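Local coordinates for protein glyceraldehyde-3-phosphate dehydrogenase (Sulfolobus solfataricus, PDB 1B7G) that oxidises and phosphorylates D-glyceraldehyde 3-phosphate to 1,3-bisphosphoglycerate in glycolysis, using NADP in marked preference to NAD, at residues Val29-Thr34 against Ile48-Pro53; Asp73-Ser78 against Leu98-Asn103. The protein carries 1 engineered substitution. All coordinates share one frame; numbering follows the deposited sequence.

Interaction 1 (Val29-Thr34 against Ile48-Pro53); sequences VGVAKT and IRIYVP. Engineered in segment 48-53: Val52 (natural residue Leu). Unlike the reference sequence in segment 48-53: Ile48 (reference Tyr). With SO4 (sulfate ion), chain E.
Ile48 opens the approach with its CG2 branch, anti to the backbone N, which crosses Val31 obliquely and meets Val31 CG1 at 3.7 Å. Arg49 turns its carbonyl inward: Val31 N donates to Arg49 O at 2.9 Å, almost along the C=O axis, while a water accepts from Arg49 N and gives a weak bond to Val29 O. Ile50, bridged in parallel with Val31, lies on the same side of the sheet as it does, the side covered by helix 38-45. Tyr51 grips the neighbouring strand from both ends of its backbone. Tyr51 N reaches Val31 O at 2.9 Å in a nearly straight bond (174°), and Tyr51 O accepts from Lys33 N at 3.1 Å. Its ring runs back past Gly30, with Val31 O in plane at the ring edge. Val52, an engineered residue, sets CG2 3.5 Å from Lys33 O, and Pro53 brings CD equally near that oxygen. Beyond them, Thr34 N donates to a sulfate oxygen and Lys33 NZ adds a weak bond. Backbone pairing thus fixes the edge strand of this Rossmann-type beta-alpha-beta unit, and the residues that follow strand 26-32 offer an amide and an ammonium group suited to an anion.

Interaction 2 (Asp73-Ser78 against Leu98-Asn103); sequences DLIKTS and LQLQRN. Unlike the reference sequence in segment 73-78: Asp73 (reference Tyr).
Arg102 and Leu100 both set out toward helix 71-77 and take different parts of its last turn, the first its carbonyl oxygens and the second its aliphatic flank. Arg102 CG, anti to its own carbonyl carbon, passes Ile75 CG2 at 3.8 Å; the bend at chi2 (-73°) then swings the guanidinium round to the helix end. There Arg102 NH2 donates to Lys76 O at 2.6 Å. The bond is short and fairly straight (164°); it uses a lone pair in the carbonyl plane, and the oxygen lies only 5° out of the guanidinium plane. Arg102 NE adds weak bonds to Lys76 O and Ile75 O and sits 2.7 Å from Ser78 O. Arg102 NH1, on the other branch, turns back to its own segment with a weak bond to Gln101 O.

Leu100 crosses Ile75 at about a right angle, its CD1 resting against Ile75 CG2 at 3.9 Å. The leucine also crosses the Lys76 chain obliquely, its CD2 methyl 4.2 Å from Lys76 CG. Ile75 CG2 is therefore shared between the leucine methyl and the arginine methylenes.

Ser78 closes helix 71-77 by folding its hydroxyl back: Ser78 OG donates to Ile75 O at 2.8 Å, in the carbonyl plane, and Ser78 N binds the same oxygen. A cationic group placed at these C-terminal carbonyls would be expected to interact favourably with the helix dipole. On the facing side, Gln101 with its positive phi is the C' residue of a Schellman motif ending helix 89-99. The contact thus joins the C-terminal ends of two neighbouring helices in the Rossmann-type nucleotide-binding domain, an arginine from one helix terminus capturing carbonyls at the other.

Interaction 1 is mainly buried, whereas interaction 2 is only partly so, with Lys76 on its exposed side. Both belong to the same parallel-sheet domain but hold different layers of it: 29-34 with 48-53 joins two adjacent strands at the sheet edge, and 73-78 with 98-103 joins two helix ends lying over the sheet. Main-chain amides and carbonyls do the work in the first; in the second, a long cationic side chain reaches for carbonyls at a helix terminus. Helix 71-77 connects the two directly, since Leu74 CB packs 3.6 Å from Tyr51 CG, and Leu74 and Thr77 both touch Val29. One helix thus rests on the paired strands and meets its neighbour through Ile75 and Lys76.

Interaction 1 (Val29-Thr34 against Ile48-Pro53)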
ATOM      1  N   VAL A  29       0.683 -26.484   2.262  1.00 37.59           N
ATOM      2  CA  VAL A  29      -0.125 -27.540   1.654  1.00 35.73           C
ATOM      3  C   VAL A  29      -1.249 -26.932   0.852  1.00 37.92           C
ATOM      4  O   VAL A  29      -1.627 -27.400  -0.221  1.00 32.81           O
ATOM      5  CB  VAL A  29      -0.715 -28.484   2.728  1.00 44.90           C
ATOM      6  CG1 VAL A  29      -1.830 -29.342   2.172  1.00 41.81           C
ATOM      7  CG2 VAL A  29       0.379 -29.371   3.323  1.00 45.90           C
ATOM      8  N   GLY A  30      -1.849 -25.859   1.389  1.00 31.39           N
ATOM      9  CA  GLY A  30      -2.989 -25.259   0.681  1.00 27.54           C
ATOM     10  C   GLY A  30      -3.721 -24.341   1.681  1.00 33.16           C
ATOM     11  O   GLY A  30      -3.305 -24.256   2.840  1.00 30.99           O
ATOM     12  N   VAL A  31      -4.722 -23.618   1.200  1.00 36.01           N
ATOM     13  CA  VAL A  31      -5.461 -22.669   2.041  1.00 36.25           C
ATOM     14  C   VAL A  31      -6.956 -22.928   1.918  1.00 40.88           C
ATOM     15  O   VAL A  31      -7.426 -23.393   0.882  1.00 38.13           O
ATOM     16  CB  VAL A  31      -5.179 -21.205   1.656  1.00 29.05           C
ATOM     17  CG1 VAL A  31      -3.692 -20.904   1.634  1.00 25.57           C
ATOM     18  CG2 VAL A  31      -5.769 -20.805   0.313  1.00 33.30           C
ATOM     19  N   ALA A  32      -7.706 -22.568   2.962  1.00 39.45           N
ATOM     20  CA  ALA A  32      -9.149 -22.807   2.953  1.00 36.07           C
ATOM     21  C   ALA A  32      -9.923 -21.488   2.931  1.00 42.68           C
ATOM     22  O   ALA A  32      -9.571 -20.525   3.636  1.00 35.55           O
ATOM     23  CB  ALA A  32      -9.520 -23.681   4.129  1.00 31.95           C
ATOM     24  N   LYS A  33     -10.972 -21.451   2.113  1.00 38.41           N
ATOM     25  CA  LYS A  33     -11.730 -20.205   1.901  1.00 42.31           C
ATOM     26  C   LYS A  33     -13.168 -20.482   1.495  1.00 41.31           C
ATOM     27  O   LYS A  33     -13.408 -21.526   0.871  1.00 40.23           O
ATOM     28  CB  LYS A  33     -11.018 -19.462   0.766  1.00 35.89           C
ATOM     29  CG  LYS A  33     -11.738 -18.233   0.264  1.00 59.96           C
ATOM     30  CD  LYS A  33     -11.333 -16.971   0.981  1.00 60.16           C
ATOM     31  CE  LYS A  33     -11.917 -15.735   0.289  1.00 61.98           C
ATOM     32  NZ  LYS A  33     -11.714 -14.519   1.121  1.00 74.16           N
ATOM     33  N   THR A  34     -14.128 -19.628   1.837  1.00 42.15           N
ATOM     34  CA  THR A  34     -15.515 -19.898   1.489  1.00 44.23           C
ATOM     35  C   THR A  34     -15.988 -19.209   0.217  1.00 44.24           C
ATOM     36  O   THR A  34     -16.744 -19.828  -0.551  1.00 50.06           O
ATOM     37  CB  THR A  34     -16.491 -19.545   2.630  1.00 40.68           C
ATOM     38  OG1 THR A  34     -16.194 -20.354   3.767  1.00 46.48           O
ATOM     39  CG2 THR A  34     -17.922 -19.841   2.210  1.00 44.26           C
ATOM     40  N   ILE A  48      -1.480 -21.515  -5.511  1.00 40.60           N
ATOM     41  CA  ILE A  48      -1.896 -21.983  -4.189  1.00 34.72           C
ATOM     42  C   ILE A  48      -3.153 -22.826  -4.306  1.00 33.63           C
ATOM     43  O   ILE A  48      -4.150 -22.457  -4.922  1.00 35.47           O
ATOM     44  CB  ILE A  48      -2.092 -20.760  -3.250  1.00 32.58           C
ATOM     45  CG1 ILE A  48      -0.750 -20.034  -3.073  1.00 26.12           C
ATOM     46  CG2 ILE A  48      -2.609 -21.241  -1.898  1.00 32.33           C
ATOM     47  CD1 ILE A  48      -0.899 -18.636  -2.455  1.00 36.83           C
ATOM     48  N   ARG A  49      -3.131 -24.011  -3.735  1.00 33.05           N
ATOM     49  CA  ARG A  49      -4.274 -24.914  -3.724  1.00 36.30           C
ATOM     50  C   ARG A  49      -5.349 -24.394  -2.765  1.00 39.60           C
ATOM     51  O   ARG A  49      -5.046 -24.169  -1.584  1.00 36.92           O
ATOM     52  CB  ARG A  49      -3.828 -26.302  -3.255  1.00 34.89           C
ATOM     53  CG  ARG A  49      -3.037 -27.053  -4.338  1.00 47.26           C
ATOM     54  CD  ARG A  49      -2.641 -28.442  -3.829  1.00 55.90           C
ATOM     55  NE  ARG A  49      -1.716 -29.073  -4.745  1.00 73.97           N
ATOM     56  CZ  ARG A  49      -0.948 -30.132  -4.589  1.00 75.84           C
ATOM     57  NH1 ARG A  49      -0.909 -30.825  -3.460  1.00 80.24           N
ATOM     58  NH2 ARG A  49      -0.183 -30.511  -5.612  1.00 79.11           N
ATOM     59  N   ILE A  50      -6.558 -24.260  -3.262  1.00 34.51           N
ATOM     60  CA  ILE A  50      -7.678 -23.799  -2.469  1.00 38.13           C
ATOM     61  C   ILE A  50      -8.689 -24.887  -2.158  1.00 40.53           C
ATOM     62  O   ILE A  50      -9.210 -25.569  -3.038  1.00 39.11           O
ATOM     63  CB  ILE A  50      -8.434 -22.653  -3.171  1.00 36.27           C
ATOM     64  CG1 ILE A  50      -7.456 -21.524  -3.520  1.00 35.44           C
ATOM     65  CG2 ILE A  50      -9.570 -22.170  -2.266  1.00 35.97           C
ATOM     66  CD1 ILE A  50      -8.101 -20.463  -4.392  1.00 41.16           C
ATOM     67  N   TYR A  51      -8.950 -25.063  -0.876  1.00 35.55           N
ATOM     68  CA  TYR A  51      -9.883 -26.048  -0.365  1.00 33.51           C
ATOM     69  C   TYR A  51     -11.098 -25.300   0.187  1.00 37.58           C
ATOM     70  O   TYR A  51     -10.932 -24.174   0.684  1.00 32.11           O
ATOM     71  CB  TYR A  51      -9.232 -26.896   0.690  1.00 34.02           C
ATOM     72  CG  TYR A  51      -8.043 -27.719   0.232  1.00 38.50           C
ATOM     73  CD1 TYR A  51      -6.828 -27.145  -0.062  1.00 31.22           C
ATOM     74  CD2 TYR A  51      -8.158 -29.110   0.148  1.00 37.77           C
ATOM     75  CE1 TYR A  51      -5.750 -27.919  -0.468  1.00 41.95           C
ATOM     76  CE2 TYR A  51      -7.076 -29.895  -0.235  1.00 40.60           C
ATOM     77  CZ  TYR A  51      -5.878 -29.293  -0.547  1.00 43.17           C
ATOM     78  OH  TYR A  51      -4.788 -30.058  -0.932  1.00 40.77           O
ATOM     79  N   VAL A  52     -12.278 -25.848   0.018  1.00 37.02           N
ATOM     80  CA  VAL A  52     -13.528 -25.169   0.345  1.00 33.87           C
ATOM     81  C   VAL A  52     -14.446 -26.074   1.155  1.00 44.10           C
ATOM     82  O   VAL A  52     -14.510 -27.269   0.864  1.00 48.79           O
ATOM     83  CB  VAL A  52     -14.263 -24.823  -0.966  1.00 39.55           C
ATOM     84  CG1 VAL A  52     -15.662 -24.247  -0.659  1.00 38.20           C
ATOM     85  CG2 VAL A  52     -13.503 -23.801  -1.808  1.00 43.63           C
ATOM     86  N   PRO A  53     -15.210 -25.519   2.093  1.00 46.17           N
ATOM     87  CA  PRO A  53     -16.149 -26.306   2.870  1.00 45.98           C
ATOM     88  C   PRO A  53     -17.131 -27.016   1.951  1.00 48.24           C
ATOM     89  O   PRO A  53     -17.722 -26.396   1.074  1.00 46.45           O
ATOM     90  CB  PRO A  53     -16.880 -25.301   3.756  1.00 45.40           C
ATOM     91  CG  PRO A  53     -16.020 -24.092   3.760  1.00 45.24           C
ATOM     92  CD  PRO A  53     -15.219 -24.099   2.487  1.00 41.74           C
TER
HETATM   93  S   SO4 E 605     -14.971 -15.746   2.964  1.00 66.17           S
HETATM   94  O1  SO4 E 605     -14.209 -16.638   2.036  1.00 65.29           O
HETATM   95  O2  SO4 E 605     -14.748 -14.311   2.570  1.00 70.85           O
HETATM   96  O3  SO4 E 605     -14.488 -15.947   4.363  1.00 70.65           O
HETATM   97  O4  SO4 E 605     -16.434 -16.054   2.899  1.00 68.27           O
HETATM   98  O   HOH W   1      -0.689 -25.134  -2.091  1.00 44.27           O

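Interaction 2 (Asp73-Ser78 against Leu98-Asn103)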
ATOM      1  N   ASP A  73     -10.174 -32.426   4.100  1.00 38.68           N
ATOM      2  CA  ASP A  73      -9.095 -32.969   3.287  1.00 35.42           C
ATOM      3  C   ASP A  73      -7.792 -32.234   3.598  1.00 39.01           C
ATOM      4  O   ASP A  73      -6.784 -32.891   3.913  1.00 36.76           O
ATOM      5  CB  ASP A  73      -9.393 -32.828   1.794  1.00 39.05           C
ATOM      6  CG  ASP A  73     -10.454 -33.847   1.356  1.00 32.32           C
ATOM      7  OD1 ASP A  73     -10.563 -34.889   2.016  1.00 36.14           O
ATOM      8  OD2 ASP A  73     -11.170 -33.540   0.401  1.00 37.65           O
ATOM      9  N   LEU A  74      -7.878 -30.902   3.525  1.00 36.83           N
ATOM     10  CA  LEU A  74      -6.732 -30.020   3.752  1.00 34.11           C
ATOM     11  C   LEU A  74      -6.155 -30.306   5.125  1.00 29.21           C
ATOM     12  O   LEU A  74      -4.959 -30.489   5.293  1.00 34.36           O
ATOM     13  CB  LEU A  74      -7.122 -28.533   3.628  1.00 39.64           C
ATOM     14  CG  LEU A  74      -6.094 -27.507   4.115  1.00 39.57           C
ATOM     15  CD1 LEU A  74      -4.802 -27.568   3.307  1.00 38.05           C
ATOM     16  CD2 LEU A  74      -6.627 -26.069   4.063  1.00 33.76           C
ATOM     17  N   ILE A  75      -7.070 -30.456   6.096  1.00 34.18           N
ATOM     18  CA  ILE A  75      -6.696 -30.764   7.459  1.00 37.99           C
ATOM     19  C   ILE A  75      -5.964 -32.088   7.554  1.00 38.49           C
ATOM     20  O   ILE A  75      -4.867 -32.167   8.121  1.00 34.51           O
ATOM     21  CB  ILE A  75      -7.934 -30.723   8.403  1.00 30.16           C
ATOM     22  CG1 ILE A  75      -8.476 -29.294   8.443  1.00 35.50           C
ATOM     23  CG2 ILE A  75      -7.472 -31.142   9.799  1.00 36.96           C
ATOM     24  CD1 ILE A  75      -9.911 -29.146   8.889  1.00 39.75           C
ATOM     25  N   LYS A  76      -6.551 -33.135   6.957  1.00 41.41           N
ATOM     26  CA  LYS A  76      -5.961 -34.467   6.948  1.00 41.44           C
ATOM     27  C   LYS A  76      -4.571 -34.488   6.325  1.00 38.63           C
ATOM     28  O   LYS A  76      -3.634 -35.115   6.861  1.00 38.59           O
ATOM     29  CB  LYS A  76      -6.890 -35.469   6.237  1.00 47.79           C
ATOM     30  CG  LYS A  76      -8.056 -35.992   7.034  1.00 46.31           C
ATOM     31  CD  LYS A  76      -9.123 -36.751   6.265  1.00 57.05           C
ATOM     32  CE  LYS A  76     -10.347 -35.926   5.941  1.00 58.12           C
ATOM     33  NZ  LYS A  76     -11.438 -36.677   5.260  1.00 67.16           N
ATOM     34  N   THR A  77      -4.373 -33.751   5.249  1.00 32.61           N
ATOM     35  CA  THR A  77      -3.082 -33.656   4.571  1.00 33.41           C
ATOM     36  C   THR A  77      -2.015 -32.892   5.310  1.00 42.62           C
ATOM     37  O   THR A  77      -0.799 -33.107   5.095  1.00 38.56           O
ATOM     38  CB  THR A  77      -3.296 -32.955   3.200  1.00 44.73           C
ATOM     39  OG1 THR A  77      -4.339 -33.632   2.517  1.00 45.92           O
ATOM     40  CG2 THR A  77      -2.045 -32.945   2.347  1.00 52.73           C
ATOM     41  N   SER A  78      -2.376 -31.952   6.200  1.00 36.67           N
ATOM     42  CA  SER A  78      -1.303 -31.199   6.866  1.00 33.60           C
ATOM     43  C   SER A  78      -0.805 -31.955   8.075  1.00 33.08           C
ATOM     44  O   SER A  78      -1.413 -32.946   8.520  1.00 35.95           O
ATOM     45  CB  SER A  78      -1.902 -29.829   7.282  1.00 29.66           C
ATOM     46  OG  SER A  78      -2.943 -30.070   8.227  1.00 30.61           O
ATOM     47  N   LEU A  98      -9.414 -31.924  16.416  1.00 42.48           N
ATOM     48  CA  LEU A  98      -9.185 -32.950  17.426  1.00 43.48           C
ATOM     49  C   LEU A  98      -9.506 -34.356  16.903  1.00 43.32           C
ATOM     50  O   LEU A  98      -8.786 -35.324  17.203  1.00 40.42           O
ATOM     51  CB  LEU A  98     -10.061 -32.716  18.660  1.00 45.84           C
ATOM     52  CG  LEU A  98      -9.500 -31.741  19.692  1.00 49.65           C
ATOM     53  CD1 LEU A  98     -10.618 -31.281  20.621  1.00 47.15           C
ATOM     54  CD2 LEU A  98      -8.343 -32.373  20.434  1.00 52.05           C
ATOM     55  N   GLN A  99     -10.630 -34.451  16.213  1.00 39.13           N
ATOM     56  CA  GLN A  99     -11.090 -35.748  15.696  1.00 49.08           C
ATOM     57  C   GLN A  99     -10.202 -36.216  14.549  1.00 48.34           C
ATOM     58  O   GLN A  99      -9.936 -37.406  14.381  1.00 47.14           O
ATOM     59  CB  GLN A  99     -12.553 -35.686  15.257  1.00 46.66           C
ATOM     60  CG  GLN A  99     -12.766 -34.968  13.938  1.00 70.01           C
ATOM     61  CD  GLN A  99     -14.060 -35.353  13.251  1.00 78.63           C
ATOM     62  OE1 GLN A  99     -15.112 -34.754  13.506  1.00 83.53           O
ATOM     63  NE2 GLN A  99     -13.985 -36.349  12.369  1.00 79.33           N
ATOM     64  N   LEU A 100      -9.657 -35.254  13.808  1.00 45.00           N
ATOM     65  CA  LEU A 100      -8.737 -35.543  12.721  1.00 44.50           C
ATOM     66  C   LEU A 100      -7.301 -35.517  13.215  1.00 42.86           C
ATOM     67  O   LEU A 100      -6.358 -35.632  12.440  1.00 43.58           O
ATOM     68  CB  LEU A 100      -8.959 -34.626  11.532  1.00 35.59           C
ATOM     69  CG  LEU A 100     -10.358 -34.665  10.900  1.00 42.05           C
ATOM     70  CD1 LEU A 100     -10.496 -33.604   9.827  1.00 43.15           C
ATOM     71  CD2 LEU A 100     -10.600 -36.061  10.320  1.00 46.44           C
ATOM     72  N   GLN A 101      -7.131 -35.455  14.527  1.00 38.30           N
ATOM     73  CA  GLN A 101      -5.842 -35.515  15.184  1.00 37.19           C
ATOM     74  C   GLN A 101      -4.773 -34.620  14.603  1.00 41.73           C
ATOM     75  O   GLN A 101      -3.630 -35.021  14.358  1.00 40.60           O
ATOM     76  CB  GLN A 101      -5.394 -36.996  15.237  1.00 55.47           C
ATOM     77  CG  GLN A 101      -6.405 -37.889  15.965  1.00 56.63           C
ATOM     78  CD  GLN A 101      -6.092 -39.366  15.785  1.00 67.81           C
ATOM     79  OE1 GLN A 101      -4.951 -39.729  15.464  1.00 65.26           O
ATOM     80  NE2 GLN A 101      -7.085 -40.226  15.980  1.00 68.88           N
ATOM     81  N   ARG A 102      -5.064 -33.302  14.442  1.00 40.23           N
ATOM     82  CA  ARG A 102      -4.052 -32.386  13.904  1.00 37.04           C
ATOM     83  C   ARG A 102      -3.831 -31.198  14.844  1.00 39.30           C
ATOM     84  O   ARG A 102      -4.815 -30.649  15.319  1.00 33.22           O
ATOM     85  CB  ARG A 102      -4.502 -31.877  12.534  1.00 39.92           C
ATOM     86  CG  ARG A 102      -4.573 -32.972  11.468  1.00 48.78           C
ATOM     87  CD  ARG A 102      -3.190 -33.420  11.031  1.00 46.73           C
ATOM     88  NE  ARG A 102      -3.227 -34.413   9.970  1.00 50.64           N
ATOM     89  CZ  ARG A 102      -3.181 -35.733  10.126  1.00 52.07           C
ATOM     90  NH1 ARG A 102      -3.083 -36.291  11.324  1.00 51.82           N
ATOM     91  NH2 ARG A 102      -3.224 -36.521   9.055  1.00 58.67           N
ATOM     92  N   ASN A 103      -2.573 -30.850  15.110  1.00 36.93           N
ATOM     93  CA  ASN A 103      -2.216 -29.702  15.928  1.00 35.95           C
ATOM     94  C   ASN A 103      -2.749 -28.432  15.231  1.00 38.69           C
ATOM     95  O   ASN A 103      -2.934 -28.465  14.011  1.00 30.25           O
ATOM     96  CB  ASN A 103      -0.708 -29.579  16.090  1.00 29.61           C
ATOM     97  CG  ASN A 103      -0.074 -30.554  17.057  1.00 34.06           C
ATOM     98  OD1 ASN A 103      -0.716 -31.481  17.540  1.00 33.30           O
ATOM     99  ND2 ASN A 103       1.198 -30.357  17.391  1.00 30.10           N
TER